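Side-chain contacts in lumazine protein (Photobacterium kishitanii, PDB 3A35), which binds a lumazine or flavin chromophore and, as an antenna protein, probably shifts bacterial luciferase emission to shorter wavelengths: residues 61-64 with 65-68; 85-88 with 89-93. All coordinates share one frame; numbering follows the deposited sequence.

Both are local contacts within a continuous stretch of the first lumazine-binding repeat, a type I turn in interaction 1 and an irregular bend in interaction 2, with centres about 25 Å apart and nearest atoms about 8 Å apart. Interaction 1 leaves strand 58-63 and is largely buried: isoleucines and an alanine pack behind a turn whose backbone amides and carbonyl bind riboflavin. Interaction 2 follows strand 80-84, the last strand of the same barrel, and lies at the surface on the way to strand 104-114 of the second barrel. Its chemistry is looser, consisting of van der Waals contacts of a proline, a glutamate, a phenylalanine and a serine, with no hydrogen bond joining 85-88 to 89-93.

Interaction 1: 61-64 with 65-68; sequences FDID and QAIN. With RBF (riboflavin), chain C.
Ile63 and Ile67 meet on the packed side of a type I beta turn that runs from Asp64 to Ile67 and carries the chain out of its strand. Ile63 turns its CG2 methyl onto the turn, trans to the backbone N, where CG2 lies 3.9 Å from Ile67 CA and 4.1 Å from Ala66 CB. A branched aliphatic residue fills this buried side well, while the small alanine fits between Ile63 and the ribityl O3'. The turn is closed by Ile67 N donating to Asp64 O at 3.0 Å, from well above the carbonyl plane.

The other side of the turn is polar and more open. Asp64 is short enough to fold its carboxylate back onto the very next amide: with chi1 at 41°, OD1 accepts Gln65 N at 2.7 Å, on its anti side and 15° out of the carboxylate plane. Gln65, long and polar, extends alongside the start of the ribityl chain, with CD 3.5 Å from riboflavin C1'. A water bridges Gln65 OE1 to Asp64 OD1, the latter bond being weak.

Between the two sides, main-chain atoms recognise the pyrimidine edge of the flavin. Asp64 N and Ala66 N both donate to riboflavin O2, at 2.8 and 2.9 Å, and riboflavin N3 donates to Asp62 O at 2.8 Å. The stretch thus forms one wall of the riboflavin pocket of the lumazine-binding barrel; Ser48, Thr50, Thr69 and Ile102 bind the ligand too.

Strand 58-63 lies between strands 22-27 and 47-55 of the barrel. Asp62 forms a salt bridge with Arg23, Ile63 packs on His24 of strand 22-27, and Ala66 touches Cys47 of strand 47-55.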
loop_
_atom_site.group_PDB
_atom_site.type_symbol
_atom_site.label_atom_id
_atom_site.label_comp_id
_atom_site.label_asym_id
_atom_site.label_seq_id
_atom_site.Cartn_x
_atom_site.Cartn_y
_atom_site.Cartn_z
ATOM N N PHE A 61 -5.282 -11.152 8.969
ATOM C CA PHE A 61 -3.995 -11.473 8.347
ATOM C C PHE A 61 -2.973 -11.594 9.409
ATOM O O PHE A 61 -2.935 -10.813 10.363
ATOM C CB PHE A 61 -3.534 -10.295 7.378
ATOM C CG PHE A 61 -4.500 -9.998 6.268
ATOM C CD1 PHE A 61 -4.363 -10.684 5.035
ATOM C CD2 PHE A 61 -5.516 -9.098 6.448
ATOM C CE1 PHE A 61 -5.234 -10.453 4.008
ATOM C CE2 PHE A 61 -6.444 -8.852 5.344
ATOM C CZ PHE A 61 -6.272 -9.515 4.169
ATOM N N ASP A 62 -2.025 -12.530 9.249
ATOM C CA ASP A 62 -0.795 -12.498 10.044
ATOM C C ASP A 62 0.372 -11.828 9.344
ATOM O O ASP A 62 0.623 -12.223 8.120
ATOM C CB ASP A 62 -0.443 -13.965 10.392
ATOM C CG ASP A 62 -1.295 -14.567 11.427
ATOM O OD1 ASP A 62 -1.710 -13.843 12.376
ATOM O OD2 ASP A 62 -1.569 -15.809 11.470
ATOM N N ILE A 63 1.007 -10.896 9.983
ATOM C CA ILE A 63 2.139 -10.227 9.391
ATOM C C ILE A 63 3.328 -10.838 10.149
ATOM O O ILE A 63 3.491 -10.640 11.343
ATOM C CB ILE A 63 2.049 -8.697 9.599
ATOM C CG1 ILE A 63 0.737 -8.169 8.845
ATOM C CG2 ILE A 63 3.230 -7.963 8.962
ATOM C CD1 ILE A 63 -0.324 -7.883 9.676
ATOM N N ASP A 64 4.175 -11.530 9.382
ATOM C CA ASP A 64 5.345 -12.274 9.965
ATOM C C ASP A 64 6.515 -12.045 9.017
ATOM O O ASP A 64 7.392 -11.286 9.290
ATOM C CB ASP A 64 4.973 -13.711 10.250
ATOM C CG ASP A 64 4.141 -14.403 9.220
ATOM O OD1 ASP A 64 4.195 -14.235 7.979
ATOM O OD2 ASP A 64 3.356 -15.337 9.601
ATOM N N GLN A 65 6.413 -12.738 7.834
ATOM C CA GLN A 65 7.475 -12.536 6.880
ATOM C C GLN A 65 7.703 -11.100 6.494
ATOM O O GLN A 65 8.766 -10.617 6.229
ATOM C CB GLN A 65 7.104 -13.361 5.699
ATOM C CG GLN A 65 8.161 -13.344 4.590
ATOM C CD GLN A 65 7.709 -14.222 3.400
ATOM O OE1 GLN A 65 6.849 -15.111 3.475
ATOM N NE2 GLN A 65 8.333 -13.897 2.281
ATOM N N ALA A 66 6.554 -10.319 6.454
ATOM C CA ALA A 66 6.627 -8.964 6.052
ATOM C C ALA A 66 6.914 -7.923 7.136
ATOM O O ALA A 66 7.039 -6.735 6.872
ATOM C CB ALA A 66 5.242 -8.571 5.441
ATOM N N ILE A 67 7.130 -8.441 8.370
ATOM C CA ILE A 67 7.063 -7.486 9.552
ATOM C C ILE A 67 8.223 -6.484 9.594
ATOM O O ILE A 67 8.104 -5.405 10.201
ATOM C CB ILE A 67 6.962 -8.271 10.818
ATOM C CG1 ILE A 67 6.446 -7.348 11.927
ATOM C CG2 ILE A 67 8.342 -8.777 11.241
ATOM C CD1 ILE A 67 5.887 -8.041 13.066
ATOM N N ASN A 68 9.363 -6.827 9.004
ATOM C CA ASN A 68 10.567 -5.976 9.070
ATOM C C ASN A 68 10.744 -5.039 7.945
ATOM O O ASN A 68 11.704 -4.213 7.926
ATOM C CB ASN A 68 11.819 -6.889 9.128
ATOM C CG ASN A 68 11.831 -7.720 10.381
ATOM O OD1 ASN A 68 11.910 -8.935 10.339
ATOM N ND2 ASN A 68 11.720 -7.025 11.506
HETATM N N1 RBF C . 4.002 -11.960 4.423
HETATM C C2 RBF C . 3.380 -11.946 5.620
HETATM O O2 RBF C . 3.891 -11.342 6.614
HETATM N N3 RBF C . 2.130 -12.514 5.836
HETATM C C4 RBF C . 1.433 -13.152 4.781
HETATM O O4 RBF C . 0.323 -13.639 5.028
HETATM C C4A RBF C . 2.147 -13.219 3.570
HETATM N N5 RBF C . 1.521 -13.963 2.497
HETATM C C5A RBF C . 2.217 -14.012 1.290
HETATM C C6 RBF C . 1.667 -14.836 0.303
HETATM C C7 RBF C . 2.414 -14.899 -0.907
HETATM C C7M RBF C . 1.820 -15.864 -1.974
HETATM C C8 RBF C . 3.562 -14.204 -1.134
HETATM C C8M RBF C . 4.221 -14.295 -2.446
HETATM C C9 RBF C . 4.101 -13.347 -0.111
HETATM C C9A RBF C . 3.461 -13.335 1.132
HETATM N N10 RBF C . 4.021 -12.582 2.219
HETATM C C10 RBF C . 3.365 -12.616 3.423
HETATM C "C1'" RBF C . 5.284 -11.973 2.149
HETATM C "C2'" RBF C . 5.284 -10.466 1.990
HETATM O "O2'" RBF C . 4.489 -10.109 0.811
HETATM C "C3'" RBF C . 6.614 -9.955 1.802
HETATM O "O3'" RBF C . 7.368 -10.414 3.049
HETATM C "C4'" RBF C . 6.719 -8.422 1.891
HETATM O "O4'" RBF C . 6.155 -7.846 0.691
HETATM C "C5'" RBF C . 8.170 -7.939 2.002
HETATM O "O5'" RBF C . 8.262 -6.529 2.209
HETATM O O HOH W 1 5.215 -16.360 5.413
#

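Interaction 2: 85-88 with 89-93; sequences VRPE and FGSLL
Pro87 faces Gly90 and Ser91 across a bend of the chain, in plain van der Waals contact with two oxygens. Its CB lies 3.7 Å from Gly90 O, and its CG is 3.6 Å from Ser91 OG. The serine hydroxyl sits between its own backbone N and carbonyl carbon (chi1 58°), which brings it against the proline ring. That ring, by fixing phi, stiffens the bend.

A second kind of contact is that of an aromatic ring with the side chain and carbonyl beside it. Glu88 and Phe89 point the same way and run side by side, with carboxylate and ring planes 73° apart. Glu88 CB is 3.5 Å from Phe89 CD2, while the bend at chi2 leaves Glu88 OE1 3.8 Å from Phe89 CE2. One face of the ring is covered by the carbonyl oxygen Glu88 O, 3.5 Å from Phe89 CG. Both residues are exposed: the charged glutamate is at home beside solvent, and Phe89 rests its ring on the Glu88 carbonyl and CB.

Backbone conformation supplies the third element. Gly90 has a positive phi of 99°, where a side chain would press on the preceding carbonyl oxygen, so glycine suits the place.

The segment begins the connection from strand 80-84 of the first six-stranded antiparallel barrel to strand 104-114 of the second, in the two-barrel architecture of the riboflavin synthase family.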
loop_
_atom_site.group_PDB
_atom_site.type_symbol
_atom_site.label_atom_id
_atom_site.label_comp_id
_atom_site.label_asym_id
_atom_site.label_seq_id
_atom_site.Cartn_x
_atom_site.Cartn_y
_atom_site.Cartn_z
ATOM N N VAL A 85 -7.699 -6.919 -4.660
ATOM C CA VAL A 85 -7.796 -8.380 -4.959
ATOM C C VAL A 85 -7.290 -8.594 -6.370
ATOM O O VAL A 85 -7.390 -7.735 -7.214
ATOM C CB VAL A 85 -9.247 -8.782 -4.788
ATOM C CG1 VAL A 85 -9.443 -10.312 -5.156
ATOM C CG2 VAL A 85 -9.681 -8.532 -3.374
ATOM N N ARG A 86 -6.652 -9.690 -6.606
ATOM C CA ARG A 86 -6.080 -9.969 -7.934
ATOM C C ARG A 86 -7.136 -9.923 -9.037
ATOM O O ARG A 86 -8.290 -10.288 -8.766
ATOM C CB ARG A 86 -5.325 -11.280 -8.025
ATOM C CG ARG A 86 -6.067 -12.486 -7.900
ATOM C CD ARG A 86 -5.062 -13.649 -8.180
ATOM N NE ARG A 86 -4.387 -13.759 -6.877
ATOM C CZ ARG A 86 -3.116 -13.446 -6.667
ATOM N NH1 ARG A 86 -2.374 -12.961 -7.651
ATOM N NH2 ARG A 86 -2.628 -13.531 -5.458
ATOM N N PRO A 87 -6.716 -9.499 -10.263
ATOM C CA PRO A 87 -7.682 -9.526 -11.349
ATOM C C PRO A 87 -8.325 -10.876 -11.554
ATOM O O PRO A 87 -7.703 -11.945 -11.436
ATOM C CB PRO A 87 -6.770 -9.246 -12.585
ATOM C CG PRO A 87 -5.672 -8.298 -12.057
ATOM C CD PRO A 87 -5.468 -8.780 -10.616
ATOM N N GLU A 88 -9.622 -10.791 -11.829
ATOM C CA GLU A 88 -10.495 -11.954 -11.934
ATOM C C GLU A 88 -10.250 -12.869 -13.227
ATOM O O GLU A 88 -10.187 -14.115 -13.203
ATOM C CB GLU A 88 -11.927 -11.356 -11.902
ATOM C CG GLU A 88 -12.420 -11.066 -10.554
ATOM C CD GLU A 88 -12.898 -12.373 -10.060
ATOM O OE1 GLU A 88 -14.058 -12.833 -10.413
ATOM O OE2 GLU A 88 -12.050 -12.978 -9.431
ATOM N N PHE A 89 -10.054 -12.197 -14.353
ATOM C CA PHE A 89 -10.097 -12.859 -15.690
ATOM C C PHE A 89 -8.934 -12.256 -16.407
ATOM O O PHE A 89 -8.998 -12.084 -17.640
ATOM C CB PHE A 89 -11.449 -12.528 -16.346
ATOM C CG PHE A 89 -12.557 -13.311 -15.693
ATOM C CD1 PHE A 89 -12.651 -14.679 -15.928
ATOM C CD2 PHE A 89 -13.415 -12.728 -14.781
ATOM C CE1 PHE A 89 -13.605 -15.442 -15.275
ATOM C CE2 PHE A 89 -14.358 -13.504 -14.117
ATOM C CZ PHE A 89 -14.439 -14.852 -14.363
ATOM N N GLY A 90 -7.879 -11.884 -15.650
ATOM C CA GLY A 90 -6.571 -11.599 -16.263
ATOM C C GLY A 90 -6.339 -10.110 -16.442
ATOM O O GLY A 90 -7.268 -9.335 -16.273
ATOM N N SER A 91 -5.124 -9.716 -16.888
ATOM C CA SER A 91 -4.858 -8.315 -17.228
ATOM C C SER A 91 -3.572 -8.206 -18.044
ATOM O O SER A 91 -2.814 -9.128 -18.047
ATOM C CB SER A 91 -4.808 -7.418 -15.970
ATOM O OG SER A 91 -3.822 -7.871 -15.067
ATOM N N LEU A 92 -3.440 -7.140 -18.843
ATOM C CA LEU A 92 -2.173 -6.677 -19.482
ATOM C C LEU A 92 -2.115 -5.451 -18.643
ATOM O O LEU A 92 -2.452 -4.361 -19.126
ATOM C CB LEU A 92 -2.463 -6.201 -20.903
ATOM C CG LEU A 92 -3.284 -7.001 -21.917
ATOM C CD1 LEU A 92 -4.283 -6.089 -22.523
ATOM C CD2 LEU A 92 -2.447 -7.593 -23.014
ATOM N N LEU A 93 -1.558 -5.518 -17.450
ATOM C CA LEU A 93 -0.270 -4.920 -17.149
ATOM C C LEU A 93 1.034 -4.933 -17.932
ATOM O O LEU A 93 1.656 -5.969 -18.297
ATOM C CB LEU A 93 -0.147 -4.532 -15.670
ATOM C CG LEU A 93 -1.199 -3.423 -15.477
ATOM C CD1 LEU A 93 -2.599 -4.026 -15.153
ATOM C CD2 LEU A 93 -0.801 -2.313 -14.494
#